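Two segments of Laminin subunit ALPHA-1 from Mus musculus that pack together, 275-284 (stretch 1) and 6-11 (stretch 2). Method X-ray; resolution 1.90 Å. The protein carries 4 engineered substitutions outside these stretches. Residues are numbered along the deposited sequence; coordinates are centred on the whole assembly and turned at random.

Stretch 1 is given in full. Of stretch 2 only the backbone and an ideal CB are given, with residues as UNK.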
# COMPACT_ATOMS: atom_id res chain seq x y z
N ARG A 275 23.82 -15.33 -14.00
CA ARG A 275 24.98 -15.38 -14.90
C ARG A 275 25.88 -14.16 -14.70
O ARG A 275 27.10 -14.28 -14.67
CB ARG A 275 24.52 -15.42 -16.36
CG ARG A 275 23.42 -16.43 -16.65
CD ARG A 275 23.19 -16.54 -18.16
NE ARG A 275 21.88 -17.11 -18.49
CZ ARG A 275 20.72 -16.49 -18.28
NH1 ARG A 275 20.70 -15.27 -17.75
NH2 ARG A 275 19.58 -17.08 -18.61
N ALA A 276 25.26 -12.99 -14.59
CA ALA A 276 26.01 -11.75 -14.40
C ALA A 276 25.83 -11.27 -12.96
O ALA A 276 24.74 -11.37 -12.40
CB ALA A 276 25.51 -10.68 -15.37
N ALA A 277 26.90 -10.74 -12.38
CA ALA A 277 26.87 -10.25 -11.00
C ALA A 277 25.88 -9.10 -10.80
O ALA A 277 25.21 -9.02 -9.78
CB ALA A 277 28.27 -9.81 -10.58
N ARG A 278 25.80 -8.21 -11.79
CA ARG A 278 24.91 -7.06 -11.71
C ARG A 278 23.52 -7.31 -12.32
O ARG A 278 22.71 -6.39 -12.40
CB ARG A 278 25.57 -5.86 -12.39
CG ARG A 278 26.09 -6.16 -13.79
CD ARG A 278 24.98 -6.18 -14.82
NE ARG A 278 25.40 -6.80 -16.08
CZ ARG A 278 26.45 -6.42 -16.79
NH1 ARG A 278 27.20 -5.40 -16.38
NH2 ARG A 278 26.75 -7.05 -17.92
N ALA A 279 23.26 -8.55 -12.72
CA ALA A 279 21.98 -8.90 -13.34
C ALA A 279 20.76 -8.46 -12.54
O ALA A 279 19.81 -7.90 -13.09
CB ALA A 279 21.92 -10.39 -13.59
N LEU A 280 20.77 -8.72 -11.23
CA LEU A 280 19.63 -8.37 -10.38
C LEU A 280 19.52 -6.91 -9.97
O LEU A 280 18.44 -6.46 -9.58
CB LEU A 280 19.62 -9.27 -9.14
CG LEU A 280 19.43 -10.77 -9.40
CD1 LEU A 280 19.39 -11.52 -8.08
CD2 LEU A 280 18.14 -11.00 -10.17
N CYS A 281 20.61 -6.16 -10.04
CA CYS A 281 20.56 -4.75 -9.66
C CYS A 281 20.47 -3.86 -10.91
O CYS A 281 21.03 -2.76 -10.95
CB CYS A 281 21.77 -4.36 -8.80
SG CYS A 281 23.41 -4.43 -9.60
N ASP A 282 19.74 -4.36 -11.91
CA ASP A 282 19.57 -3.63 -13.16
C ASP A 282 18.42 -2.63 -13.15
O ASP A 282 18.15 -1.96 -14.15
CB ASP A 282 19.39 -4.63 -14.33
CG ASP A 282 18.14 -5.49 -14.19
OD1 ASP A 282 17.51 -5.51 -13.11
OD2 ASP A 282 17.79 -6.18 -15.18
N GLY A 283 17.74 -2.51 -12.01
CA GLY A 283 16.64 -1.56 -11.91
C GLY A 283 15.33 -2.02 -12.51
O GLY A 283 14.35 -1.27 -12.53
N LYS A 284 15.30 -3.24 -13.02
CA LYS A 284 14.09 -3.79 -13.61
C LYS A 284 13.44 -4.75 -12.62
O LYS A 284 14.07 -5.17 -11.65
CB LYS A 284 14.43 -4.51 -14.92
CG LYS A 284 15.11 -3.59 -15.93
CD LYS A 284 15.37 -4.26 -17.27
CE LYS A 284 16.09 -3.29 -18.22
NZ LYS A 284 16.45 -3.90 -19.53
N UNK A 6 34.97 -3.77 -10.59
CA UNK A 6 33.59 -3.99 -10.12
C UNK A 6 32.50 -3.74 -11.16
O UNK A 6 32.61 -2.84 -11.99
CB UNK A 6 33.32 -3.09 -8.91
N UNK A 7 31.45 -4.56 -11.14
CA UNK A 7 30.35 -4.39 -12.07
C UNK A 7 29.33 -3.42 -11.49
O UNK A 7 28.66 -3.71 -10.50
CB UNK A 7 29.70 -5.74 -12.39
N UNK A 8 29.24 -2.25 -12.12
CA UNK A 8 28.32 -1.21 -11.69
C UNK A 8 26.87 -1.64 -11.88
O UNK A 8 26.56 -2.42 -12.77
CB UNK A 8 28.59 0.09 -12.46
N UNK A 9 26.00 -1.11 -11.03
CA UNK A 9 24.57 -1.39 -11.11
C UNK A 9 23.90 -0.27 -11.88
O UNK A 9 24.52 0.77 -12.12
CB UNK A 9 23.95 -1.54 -9.72
N UNK A 10 22.65 -0.47 -12.26
CA UNK A 10 21.91 0.57 -12.98
C UNK A 10 21.80 1.78 -12.06
O UNK A 10 22.11 1.69 -10.87
CB UNK A 10 20.53 0.08 -13.42
N UNK A 11 21.36 2.91 -12.60
CA UNK A 11 21.22 4.12 -11.80
C UNK A 11 19.77 4.63 -11.77
O UNK A 11 19.10 4.68 -12.80
CB UNK A 11 22.15 5.21 -12.35

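Position 6 lies beyond the reach of stretch 1. Its ideal CB has nothing of that stretch within 5.5 Å. Stretch 1 sets no preference here. The residue is Pro6, and it makes no contact with stretch 1.

Position 7 points its CA-to-CB bond toward stretch 1. The ideal CB is 3.9 Å from Arg278 CG and 4.7 Å from Ala277 CB. Stretch 1 offers a positive charge here, the guanidinium of Arg278, with Ala276 close to it; the methyl of Ala277 borders the position separately. An acidic side chain would suit the charge. A polar or flexible aliphatic chain could also lie along this surface. The residue is Glu7, with chi1 m and chi2 t. Its carboxylate reaches over stretch 1 and forms a salt bridge, with Glu7 OE1 3.5 Å from Arg278 NH1. OE1 sits over one face of the guanidinium, well out of its plane. No N-H points at it, so the attraction is between charges alone. The same oxygen is close to the aliphatic part of the arginine, with Glu7 OE1 3.0 Å from Arg278 CG. Glu7 OE2 lies 4.0 Å from Ala277 CB.

Position 8 turns its CA-to-CB bond away, and the ideal CB has no atom of stretch 1 within 5.5 Å. Many side chains would fit. The residue is Leu8. Its side chain stays clear of stretch 1; the nearest approach is Leu8 CB to Arg278 CB, 6.7 Å. The contact comes from the backbone: Leu8 O is 3.6 Å from Arg278 CB.

Position 9 is the most restricted. CA-to-CB points sideways, yet the ideal CB is only 2.9 Å from Cys281 SG. That is too close for an ordinary contact between unbonded atoms. It is the spacing expected when a sulfur on this CB is bonded to the sulfur of Cys281. The CA atoms of the two positions are 5.4 Å apart, which also suits a disulfide. Cysteine is therefore the clear choice. The residue is Cys9, with chi1 m. Cys9 SG bonds Cys281 SG at 2.0 Å, with chi3 at -86°, near the ideal for a disulfide. The bond ties together segments 272 residues apart in sequence.

Position 10 points its CA-to-CB bond toward stretch 1, but space is short. The ideal CB is 3.2 Å from Asp282 O and 3.8 Å from Cys281 O. Gly283, which has no side chain, lies alongside. A small side chain suits best, and a larger one would need to turn away from these carbonyls. The backbone N faces Cys281 O, so a residue with a free N-H is favoured over proline. The residue is Ala10. Ala10 N donates a hydrogen bond to Cys281 O at 3.1 Å and 158°. Its methyl packs against the backbone, with Ala10 CB 4.0 Å from Gly283 N.

Position 11 points away from stretch 1 and is unconstrained by it. Phi of -119° and psi of 135° are extended and suit beta-branched residues well. The residue is Val11, with chi1 t.

Stretch 2 (6-11) PELCAV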
# COMPACT_ATOMS: atom_id res chain seq x y z
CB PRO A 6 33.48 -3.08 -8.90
CG PRO A 6 34.56 -2.04 -9.12
CD PRO A 6 35.69 -2.82 -9.72
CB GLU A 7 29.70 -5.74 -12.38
CG GLU A 7 30.48 -6.55 -13.40
CD GLU A 7 29.78 -7.83 -13.81
OE1 GLU A 7 28.57 -7.77 -14.13
OE2 GLU A 7 30.44 -8.89 -13.81
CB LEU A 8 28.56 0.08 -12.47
CG LEU A 8 29.92 0.75 -12.28
CD1 LEU A 8 29.98 2.00 -13.15
CD2 LEU A 8 30.13 1.12 -10.81
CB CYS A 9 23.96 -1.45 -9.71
SG CYS A 9 24.43 -2.91 -8.72
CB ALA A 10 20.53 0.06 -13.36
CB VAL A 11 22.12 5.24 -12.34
CG1 VAL A 11 21.92 6.51 -11.53
CG2 VAL A 11 23.57 4.80 -12.29
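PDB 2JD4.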